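Multisubunit Na+/H+ antiporter, E subunit (Anoxybacillus flavithermus, PDB 6Z16) forms the E subunit of a multisubunit Na+/H+ antiporter in the bacterial cell membrane and probably takes part in exchanging sodium ions for protons. Local coordinates at residues I86-T95 against G125-P136; V56-E67 against F149-S157. One frame throughout, in Å; residues are numbered along the deposited sequence.

Contact 1: residues I86-T95 against G125-P136; sequences IQPAIFALPT and GSTLYIHALNSP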
loop_
_atom_site.group_PDB
_atom_site.type_symbol
_atom_site.label_atom_id
_atom_site.label_comp_id
_atom_site.label_asym_id
_atom_site.label_seq_id
_atom_site.Cartn_x
_atom_site.Cartn_y
_atom_site.Cartn_z
ATOM N N ILE E 86 -1.922 45.518 30.427
ATOM C CA ILE E 86 -1.701 44.112 30.737
ATOM C C ILE E 86 -1.105 43.959 32.133
ATOM O O ILE E 86 -0.538 44.889 32.708
ATOM C CB ILE E 86 -0.814 43.450 29.670
ATOM C CG1 ILE E 86 0.536 44.158 29.584
ATOM C CG2 ILE E 86 -1.515 43.457 28.327
ATOM C CD1 ILE E 86 1.522 43.472 28.677
ATOM N N GLN E 87 -1.268 42.757 32.692
ATOM C CA GLN E 87 -0.804 42.376 34.021
ATOM C C GLN E 87 -0.147 41.004 33.945
ATOM O O GLN E 87 -0.834 40.006 33.699
ATOM C CB GLN E 87 -1.966 42.349 35.016
ATOM C CG GLN E 87 -2.571 43.702 35.333
ATOM C CD GLN E 87 -1.631 44.591 36.119
ATOM O OE1 GLN E 87 -1.060 45.539 35.585
ATOM N NE2 GLN E 87 -1.483 44.300 37.404
ATOM N N PRO E 88 1.161 40.905 34.150
ATOM C CA PRO E 88 1.849 39.626 33.950
ATOM C C PRO E 88 1.661 38.687 35.133
ATOM O O PRO E 88 1.312 39.097 36.241
ATOM C CB PRO E 88 3.315 40.041 33.818
ATOM C CG PRO E 88 3.409 41.250 34.684
ATOM C CD PRO E 88 2.093 41.972 34.551
ATOM N N ALA E 89 1.913 37.405 34.879
ATOM C CA ALA E 89 1.869 36.415 35.947
ATOM C C ALA E 89 2.751 35.233 35.576
ATOM O O ALA E 89 2.929 34.926 34.400
ATOM C CB ALA E 89 0.436 35.939 36.209
ATOM N N ILE E 90 3.301 34.576 36.595
ATOM C CA ILE E 90 3.924 33.265 36.457
ATOM C C ILE E 90 3.364 32.388 37.564
ATOM O O ILE E 90 3.407 32.767 38.737
ATOM C CB ILE E 90 5.463 33.323 36.536
ATOM C CG1 ILE E 90 6.053 34.042 35.326
ATOM C CG2 ILE E 90 6.057 31.938 36.633
ATOM C CD1 ILE E 90 7.535 34.297 35.435
ATOM N N PHE E 91 2.822 31.230 37.196
ATOM C CA PHE E 91 2.135 30.400 38.172
ATOM C C PHE E 91 2.374 28.927 37.877
ATOM O O PHE E 91 2.728 28.538 36.761
ATOM C CB PHE E 91 0.632 30.723 38.217
ATOM C CG PHE E 91 -0.112 30.426 36.944
ATOM C CD1 PHE E 91 -0.139 31.343 35.908
ATOM C CD2 PHE E 91 -0.845 29.261 36.814
ATOM C CE1 PHE E 91 -0.838 31.081 34.753
ATOM C CE2 PHE E 91 -1.553 29.000 35.662
ATOM C CZ PHE E 91 -1.551 29.916 34.631
ATOM N N ALA E 92 2.182 28.115 38.910
ATOM C CA ALA E 92 2.343 26.675 38.827
ATOM C C ALA E 92 1.007 26.001 38.572
ATOM O O ALA E 92 -0.059 26.536 38.882
ATOM C CB ALA E 92 2.943 26.123 40.116
ATOM N N LEU E 93 1.077 24.800 38.007
ATOM C CA LEU E 93 -0.103 23.984 37.900
ATOM C C LEU E 93 0.300 22.535 38.129
ATOM O O LEU E 93 1.340 22.096 37.610
ATOM C CB LEU E 93 -0.794 24.167 36.543
ATOM C CG LEU E 93 -0.118 23.783 35.227
ATOM C CD1 LEU E 93 -0.532 22.394 34.747
ATOM C CD2 LEU E 93 -0.378 24.824 34.177
ATOM N N PRO E 94 -0.464 21.790 38.919
ATOM C CA PRO E 94 -0.164 20.370 39.106
ATOM C C PRO E 94 -0.511 19.574 37.862
ATOM O O PRO E 94 -1.310 19.990 37.021
ATOM C CB PRO E 94 -1.051 19.971 40.287
ATOM C CG PRO E 94 -2.186 20.925 40.224
ATOM C CD PRO E 94 -1.614 22.222 39.730
ATOM N N THR E 95 0.113 18.406 37.752
ATOM C CA THR E 95 0.012 17.593 36.552
ATOM C C THR E 95 -0.133 16.135 36.961
ATOM O O THR E 95 0.530 15.677 37.895
ATOM C CB THR E 95 1.247 17.786 35.656
ATOM O OG1 THR E 95 1.464 19.185 35.445
ATOM C CG2 THR E 95 1.048 17.136 34.297
ATOM N N GLY E 125 7.979 14.883 36.908
ATOM C CA GLY E 125 6.862 15.093 36.008
ATOM C C GLY E 125 5.569 15.357 36.753
ATOM O O GLY E 125 4.580 14.644 36.570
ATOM N N SER E 126 5.565 16.389 37.593
ATOM C CA SER E 126 4.491 16.598 38.552
ATOM C C SER E 126 3.947 18.014 38.593
ATOM O O SER E 126 2.820 18.193 39.066
ATOM C CB SER E 126 4.958 16.209 39.963
ATOM O OG SER E 126 6.009 17.051 40.400
ATOM N N THR E 127 4.688 19.018 38.128
ATOM C CA THR E 127 4.140 20.363 38.044
ATOM C C THR E 127 4.761 21.102 36.866
ATOM O O THR E 127 5.855 20.776 36.387
ATOM C CB THR E 127 4.325 21.147 39.357
ATOM O OG1 THR E 127 3.614 22.387 39.282
ATOM C CG2 THR E 127 5.779 21.431 39.639
ATOM N N LEU E 128 4.021 22.096 36.389
ATOM C CA LEU E 128 4.377 22.842 35.191
ATOM C C LEU E 128 4.186 24.317 35.494
ATOM O O LEU E 128 3.096 24.727 35.905
ATOM C CB LEU E 128 3.508 22.396 34.008
ATOM C CG LEU E 128 3.759 22.832 32.565
ATOM C CD1 LEU E 128 3.329 21.730 31.629
ATOM C CD2 LEU E 128 2.990 24.086 32.231
ATOM N N TYR E 129 5.238 25.110 35.312
ATOM C CA TYR E 129 5.139 26.546 35.500
ATOM C C TYR E 129 4.809 27.189 34.162
ATOM O O TYR E 129 5.088 26.623 33.103
ATOM C CB TYR E 129 6.442 27.088 36.079
ATOM C CG TYR E 129 6.747 26.515 37.443
ATOM C CD1 TYR E 129 6.195 27.065 38.586
ATOM C CD2 TYR E 129 7.558 25.398 37.585
ATOM C CE1 TYR E 129 6.467 26.537 39.832
ATOM C CE2 TYR E 129 7.827 24.857 38.818
ATOM C CZ TYR E 129 7.277 25.428 39.940
ATOM O OH TYR E 129 7.545 24.898 41.181
ATOM N N ILE E 130 4.167 28.354 34.210
ATOM C CA ILE E 130 3.602 28.942 33.000
ATOM C C ILE E 130 3.400 30.436 33.220
ATOM O O ILE E 130 3.013 30.876 34.308
ATOM C CB ILE E 130 2.301 28.201 32.602
ATOM C CG1 ILE E 130 1.654 28.764 31.338
ATOM C CG2 ILE E 130 1.362 28.111 33.759
ATOM C CD1 ILE E 130 0.656 27.832 30.752
ATOM N N HIS E 131 3.691 31.210 32.176
ATOM C CA HIS E 131 3.646 32.666 32.203
ATOM C C HIS E 131 2.355 33.149 31.544
ATOM O O HIS E 131 2.197 33.060 30.323
ATOM C CB HIS E 131 4.876 33.242 31.504
ATOM C CG HIS E 131 4.911 34.738 31.464
ATOM N ND1 HIS E 131 4.339 35.466 30.443
ATOM C CD2 HIS E 131 5.447 35.643 32.315
ATOM C CE1 HIS E 131 4.520 36.753 30.669
ATOM N NE2 HIS E 131 5.189 36.888 31.799
ATOM N N ALA E 132 1.449 33.677 32.359
ATOM C CA ALA E 132 0.219 34.272 31.867
ATOM C C ALA E 132 0.437 35.724 31.470
ATOM O O ALA E 132 1.040 36.505 32.215
ATOM C CB ALA E 132 -0.874 34.196 32.928
ATOM N N LEU E 133 -0.092 36.087 30.301
ATOM C CA LEU E 133 0.041 37.445 29.788
ATOM C C LEU E 133 -0.874 38.419 30.522
ATOM O O LEU E 133 -0.450 39.517 30.891
ATOM C CB LEU E 133 -0.253 37.462 28.292
ATOM C CG LEU E 133 -0.085 38.811 27.608
ATOM C CD1 LEU E 133 1.333 39.275 27.776
ATOM C CD2 LEU E 133 -0.432 38.707 26.137
ATOM N N ASN E 134 -2.133 38.043 30.722
ATOM C CA ASN E 134 -3.092 38.831 31.489
ATOM C C ASN E 134 -3.437 38.076 32.764
ATOM O O ASN E 134 -4.011 36.985 32.704
ATOM C CB ASN E 134 -4.356 39.107 30.678
ATOM C CG ASN E 134 -4.148 40.155 29.615
ATOM O OD1 ASN E 134 -3.510 41.178 29.858
ATOM N ND2 ASN E 134 -4.685 39.909 28.426
ATOM N N SER E 135 -3.097 38.662 33.917
ATOM C CA SER E 135 -3.295 37.939 35.173
ATOM C C SER E 135 -4.765 37.868 35.596
ATOM O O SER E 135 -5.272 36.747 35.774
ATOM C CB SER E 135 -2.369 38.504 36.259
ATOM O OG SER E 135 -2.546 37.819 37.486
ATOM N N PRO E 136 -5.513 38.980 35.770
ATOM C CA PRO E 136 -6.894 38.805 36.246
ATOM C C PRO E 136 -7.858 38.351 35.168
ATOM O O PRO E 136 -8.955 37.885 35.504
ATOM C CB PRO E 136 -7.272 40.195 36.760
ATOM C CG PRO E 136 -6.552 41.088 35.881
ATOM C CD PRO E 136 -5.246 40.425 35.569
#

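Contact 2: residues V56-E67 against F149-S157; sequences VIIKLLFIFFKE and FEKTIMEVS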
loop_
_atom_site.group_PDB
_atom_site.type_symbol
_atom_site.label_atom_id
_atom_site.label_comp_id
_atom_site.label_asym_id
_atom_site.label_seq_id
_atom_site.Cartn_x
_atom_site.Cartn_y
_atom_site.Cartn_z
ATOM N N VAL E 56 -10.174 11.130 18.193
ATOM C CA VAL E 56 -9.750 12.133 19.164
ATOM C C VAL E 56 -8.413 12.776 18.797
ATOM O O VAL E 56 -8.162 13.910 19.214
ATOM C CB VAL E 56 -9.719 11.582 20.598
ATOM C CG1 VAL E 56 -11.093 11.044 20.973
ATOM C CG2 VAL E 56 -8.662 10.543 20.756
ATOM N N ILE E 57 -7.565 12.145 17.975
ATOM C CA ILE E 57 -6.405 12.917 17.525
ATOM C C ILE E 57 -6.802 13.884 16.410
ATOM O O ILE E 57 -6.180 14.945 16.260
ATOM C CB ILE E 57 -5.213 12.031 17.104
ATOM C CG1 ILE E 57 -5.536 11.157 15.893
ATOM C CG2 ILE E 57 -4.719 11.201 18.281
ATOM C CD1 ILE E 57 -4.327 10.477 15.284
ATOM N N ILE E 58 -7.858 13.569 15.647
ATOM C CA ILE E 58 -8.451 14.573 14.756
ATOM C C ILE E 58 -9.027 15.733 15.570
ATOM O O ILE E 58 -8.911 16.912 15.187
ATOM C CB ILE E 58 -9.499 13.907 13.845
ATOM C CG1 ILE E 58 -8.807 12.988 12.836
ATOM C CG2 ILE E 58 -10.361 14.925 13.118
ATOM C CD1 ILE E 58 -9.754 12.124 12.044
ATOM N N LYS E 59 -9.600 15.417 16.737
ATOM C CA LYS E 59 -10.075 16.446 17.659
ATOM C C LYS E 59 -8.933 17.319 18.171
ATOM O O LYS E 59 -9.078 18.543 18.265
ATOM C CB LYS E 59 -10.818 15.797 18.827
ATOM C CG LYS E 59 -11.419 16.780 19.805
ATOM C CD LYS E 59 -12.251 16.066 20.848
ATOM C CE LYS E 59 -12.786 17.042 21.878
ATOM N NZ LYS E 59 -13.745 18.002 21.267
ATOM N N LEU E 60 -7.784 16.715 18.491
ATOM C CA LEU E 60 -6.635 17.514 18.921
ATOM C C LEU E 60 -6.074 18.382 17.803
ATOM O O LEU E 60 -5.610 19.496 18.075
ATOM C CB LEU E 60 -5.522 16.639 19.494
ATOM C CG LEU E 60 -5.507 16.477 21.018
ATOM C CD1 LEU E 60 -6.627 15.618 21.519
ATOM C CD2 LEU E 60 -4.170 15.930 21.493
ATOM N N LEU E 61 -6.108 17.905 16.555
ATOM C CA LEU E 61 -5.673 18.741 15.433
ATOM C C LEU E 61 -6.584 19.956 15.261
ATOM O O LEU E 61 -6.107 21.088 15.055
ATOM C CB LEU E 61 -5.626 17.899 14.156
ATOM C CG LEU E 61 -4.992 18.429 12.867
ATOM C CD1 LEU E 61 -4.329 17.278 12.142
ATOM C CD2 LEU E 61 -6.021 19.074 11.949
ATOM N N PHE E 62 -7.899 19.743 15.368
ATOM C CA PHE E 62 -8.833 20.861 15.267
ATOM C C PHE E 62 -8.703 21.821 16.447
ATOM O O PHE E 62 -8.851 23.038 16.269
ATOM C CB PHE E 62 -10.262 20.337 15.147
ATOM C CG PHE E 62 -10.573 19.712 13.808
ATOM C CD1 PHE E 62 -9.759 19.938 12.706
ATOM C CD2 PHE E 62 -11.683 18.896 13.655
ATOM C CE1 PHE E 62 -10.045 19.361 11.478
ATOM C CE2 PHE E 62 -11.976 18.316 12.428
ATOM C CZ PHE E 62 -11.155 18.551 11.340
ATOM N N ILE E 63 -8.405 21.300 17.641
ATOM C CA ILE E 63 -8.160 22.152 18.803
ATOM C C ILE E 63 -6.899 22.988 18.607
ATOM O O ILE E 63 -6.876 24.173 18.959
ATOM C CB ILE E 63 -8.114 21.295 20.084
ATOM C CG1 ILE E 63 -9.522 20.854 20.481
ATOM C CG2 ILE E 63 -7.478 22.019 21.245
ATOM C CD1 ILE E 63 -9.544 19.840 21.592
ATOM N N PHE E 64 -5.856 22.403 17.998
ATOM C CA PHE E 64 -4.643 23.154 17.655
ATOM C C PHE E 64 -4.947 24.328 16.731
ATOM O O PHE E 64 -4.546 25.467 17.005
ATOM C CB PHE E 64 -3.612 22.239 16.992
ATOM C CG PHE E 64 -2.871 21.347 17.942
ATOM C CD1 PHE E 64 -2.881 21.593 19.302
ATOM C CD2 PHE E 64 -2.144 20.269 17.464
ATOM C CE1 PHE E 64 -2.192 20.773 20.174
ATOM C CE2 PHE E 64 -1.455 19.443 18.328
ATOM C CZ PHE E 64 -1.478 19.698 19.691
ATOM N N PHE E 65 -5.691 24.071 15.653
ATOM C CA PHE E 65 -5.998 25.126 14.683
ATOM C C PHE E 65 -6.876 26.226 15.291
ATOM O O PHE E 65 -6.603 27.430 15.112
ATOM C CB PHE E 65 -6.662 24.495 13.465
ATOM C CG PHE E 65 -6.935 25.449 12.350
ATOM C CD1 PHE E 65 -5.899 25.944 11.577
ATOM C CD2 PHE E 65 -8.236 25.812 12.039
ATOM C CE1 PHE E 65 -6.149 26.810 10.532
ATOM C CE2 PHE E 65 -8.497 26.672 10.991
ATOM C CZ PHE E 65 -7.451 27.176 10.237
ATOM N N LYS E 66 -7.896 25.833 16.063
ATOM C CA LYS E 66 -8.808 26.811 16.650
ATOM C C LYS E 66 -8.127 27.644 17.732
ATOM O O LYS E 66 -8.316 28.868 17.783
ATOM C CB LYS E 66 -10.046 26.105 17.204
ATOM C CG LYS E 66 -11.055 27.039 17.842
ATOM C CD LYS E 66 -11.646 27.982 16.809
ATOM C CE LYS E 66 -12.715 28.874 17.416
ATOM N NZ LYS E 66 -13.224 29.871 16.433
ATOM N N GLU E 67 -7.314 27.016 18.587
ATOM C CA GLU E 67 -6.632 27.782 19.624
ATOM C C GLU E 67 -5.536 28.660 19.045
ATOM O O GLU E 67 -5.242 29.715 19.612
ATOM C CB GLU E 67 -6.067 26.856 20.700
ATOM C CG GLU E 67 -7.133 26.157 21.535
ATOM C CD GLU E 67 -7.960 27.111 22.381
ATOM O OE1 GLU E 67 -7.414 28.136 22.835
ATOM O OE2 GLU E 67 -9.158 26.834 22.592
ATOM N N PHE E 149 -8.316 20.359 28.391
ATOM C CA PHE E 149 -7.270 19.906 27.473
ATOM C C PHE E 149 -6.585 18.645 27.980
ATOM O O PHE E 149 -6.424 17.671 27.236
ATOM C CB PHE E 149 -6.228 21.006 27.256
ATOM C CG PHE E 149 -6.665 22.093 26.320
ATOM C CD1 PHE E 149 -7.780 21.933 25.513
ATOM C CD2 PHE E 149 -5.937 23.269 26.227
ATOM C CE1 PHE E 149 -8.174 22.938 24.645
ATOM C CE2 PHE E 149 -6.321 24.273 25.354
ATOM C CZ PHE E 149 -7.440 24.107 24.564
ATOM N N GLU E 150 -6.178 18.638 29.249
ATOM C CA GLU E 150 -5.517 17.449 29.766
ATOM C C GLU E 150 -6.498 16.311 30.008
ATOM O O GLU E 150 -6.078 15.155 30.009
ATOM C CB GLU E 150 -4.731 17.773 31.036
ATOM C CG GLU E 150 -5.542 18.056 32.273
ATOM C CD GLU E 150 -4.661 18.489 33.430
ATOM O OE1 GLU E 150 -3.450 18.689 33.209
ATOM O OE2 GLU E 150 -5.168 18.601 34.564
ATOM N N LYS E 151 -7.794 16.604 30.148
ATOM C CA LYS E 151 -8.804 15.549 30.143
ATOM C C LYS E 151 -8.873 14.860 28.785
ATOM O O LYS E 151 -8.928 13.624 28.701
ATOM C CB LYS E 151 -10.164 16.139 30.509
ATOM C CG LYS E 151 -11.277 15.122 30.657
ATOM C CD LYS E 151 -12.602 15.826 30.894
ATOM C CE LYS E 151 -12.659 16.439 32.284
ATOM N NZ LYS E 151 -13.987 17.048 32.562
ATOM N N THR E 152 -8.863 15.652 27.710
ATOM C CA THR E 152 -8.859 15.081 26.368
ATOM C C THR E 152 -7.565 14.317 26.093
ATOM O O THR E 152 -7.590 13.265 25.442
ATOM C CB THR E 152 -9.077 16.188 25.337
ATOM O OG1 THR E 152 -10.221 16.959 25.718
ATOM C CG2 THR E 152 -9.360 15.599 23.974
ATOM N N ILE E 153 -6.443 14.797 26.637
ATOM C CA ILE E 153 -5.163 14.107 26.486
ATOM C C ILE E 153 -5.150 12.794 27.273
ATOM O O ILE E 153 -4.587 11.789 26.816
ATOM C CB ILE E 153 -4.017 15.061 26.884
ATOM C CG1 ILE E 153 -3.870 16.160 25.828
ATOM C CG2 ILE E 153 -2.692 14.351 27.062
ATOM C CD1 ILE E 153 -2.948 17.275 26.218
ATOM N N MET E 154 -5.803 12.764 28.440
ATOM C CA MET E 154 -5.962 11.510 29.175
ATOM C C MET E 154 -6.823 10.515 28.409
ATOM O O MET E 154 -6.531 9.314 28.402
ATOM C CB MET E 154 -6.569 11.764 30.555
ATOM C CG MET E 154 -5.630 12.367 31.579
ATOM S SD MET E 154 -4.293 11.266 32.055
ATOM C CE MET E 154 -3.313 12.372 33.057
ATOM N N GLU E 155 -7.889 10.985 27.759
ATOM C CA GLU E 155 -8.731 10.024 27.052
ATOM C C GLU E 155 -8.210 9.667 25.660
ATOM O O GLU E 155 -8.784 8.781 25.019
ATOM C CB GLU E 155 -10.186 10.515 26.977
ATOM C CG GLU E 155 -10.438 11.777 26.184
ATOM C CD GLU E 155 -10.770 11.515 24.727
ATOM O OE1 GLU E 155 -11.186 10.385 24.401
ATOM O OE2 GLU E 155 -10.604 12.442 23.910
ATOM N N VAL E 156 -7.158 10.327 25.165
ATOM C CA VAL E 156 -6.425 9.762 24.029
ATOM C C VAL E 156 -5.754 8.456 24.437
ATOM O O VAL E 156 -5.889 7.428 23.765
ATOM C CB VAL E 156 -5.388 10.759 23.476
ATOM C CG1 VAL E 156 -4.542 10.093 22.395
ATOM C CG2 VAL E 156 -6.052 11.980 22.899
ATOM N N SER E 157 -5.037 8.476 25.560
ATOM C CA SER E 157 -4.239 7.353 26.029
ATOM C C SER E 157 -5.028 6.368 26.882
ATOM O O SER E 157 -4.411 5.558 27.584
ATOM C CB SER E 157 -3.035 7.867 26.821
ATOM O OG SER E 157 -2.289 6.795 27.369
#

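Contact 1: residues I86-T95 against G125-P136
Phe91 and Ile130 form a hydrogen-bonded pair between strands 89-94 and 127-132, an outer and the central strand of the antiparallel three-stranded sheet formed within this chain, which strand 116-121 completes on the far side of 127-132. Backbone bonds come in reciprocal pairs: Phe91 N reaches Ile130 O at 2.9 Å and an N-H···O angle of 164°, Ile130 N returns to Phe91 O, and Leu93 and Leu128 repeat the pattern. Past Ala89 and Ala132, Ser135 N makes a weak bond to Gln87 O.

Apolar contacts gather where Phe91, Leu93, Ile130 and Ala132 share one side of the sheet. Ile130 CG2 sits over a face of the Phe91 ring in a CH-pi contact, 3.6 Å from the ring centroid, while Ala132 CB meets the ring edge at CE1. Leu93 CD2 packs against the same Ile130 methyl, and Lys146 of helix 141-156 also touches this side. On the opposite side, Ile90 CG1 lies 3.5 Å from His131 CD2, and His131 ND1 bonds to His42 of another subunit.

Leu93 O accepts from both Leu128 N and Thr127 OG1; a chi1 of -172° turns the Thr127 hydroxyl across to the neighbouring strand, where OG1 donates to Leu93 O from above the carbonyl plane at 2.8 Å.

Contact 2: residues V56-E67 against F149-S157
Val56 turns CG1 anti to its carbonyl carbon (chi1 -57°) to face the carboxylate of Glu155, while CG2 meets Val156. Ile63 has CG1 beside the backbone N, which leaves CG2 anti to that nitrogen and directed at Phe149. The Val56 methyl CG1 packs on the Glu155 carboxylate. Its other methyl, CG2, packs against Val156 CG2 at 3.7 Å, the two side chains running past one another from opposite helices. Leu60 CD1 touches both Thr152 CG2, at 3.7 Å, and Val156 CG2, at 3.9 Å. The Thr152 hydroxyl is used within its own helix, bonding to Ser148 O.

These side chains join helix 51-79, whose first part is predicted to span the membrane, to the C-terminal helix 141-156 as an antiparallel helix pair, with the segment axes 10.3 Å apart at an angle of 152°. With only a methyl at Val56, as in an alanine, the space beside Val156 CG2 would probably be left unfilled and the aliphatic cover at the Glu155 carboxylate thinned.

At the other end, Ile63 CG2 approaches Phe149 CE1 obliquely at 3.6 Å. Glu67 sets CD in the plane of the Phe149 ring at its edge, 3.7 Å from CZ, with the carboxylate plane 76° from the ring. Leu109 of helix 100-111 packs on both Ile63 and Phe149.

Contact 1 is a strand pairing and contact 2 a helix pairing, and the chain threads through both: helix 51-79 leads into strand 89-94, and strand 127-132 leads into helix 141-156. The segments of contact 1 therefore lie, in sequence, between those of contact 2. Their centres are about 21 Å apart, although the nearest atoms of the two contacts come within about 5 Å without touching. The centre of contact 2 lies about 3 Å from the centre of the chain, and its Ile57 side chain is about 6 Å from a bound phosphatidylethanolamine. The centre of contact 1 lies farther out, about 21 Å from the centre of the chain, where the contact meets another subunit of the antiporter.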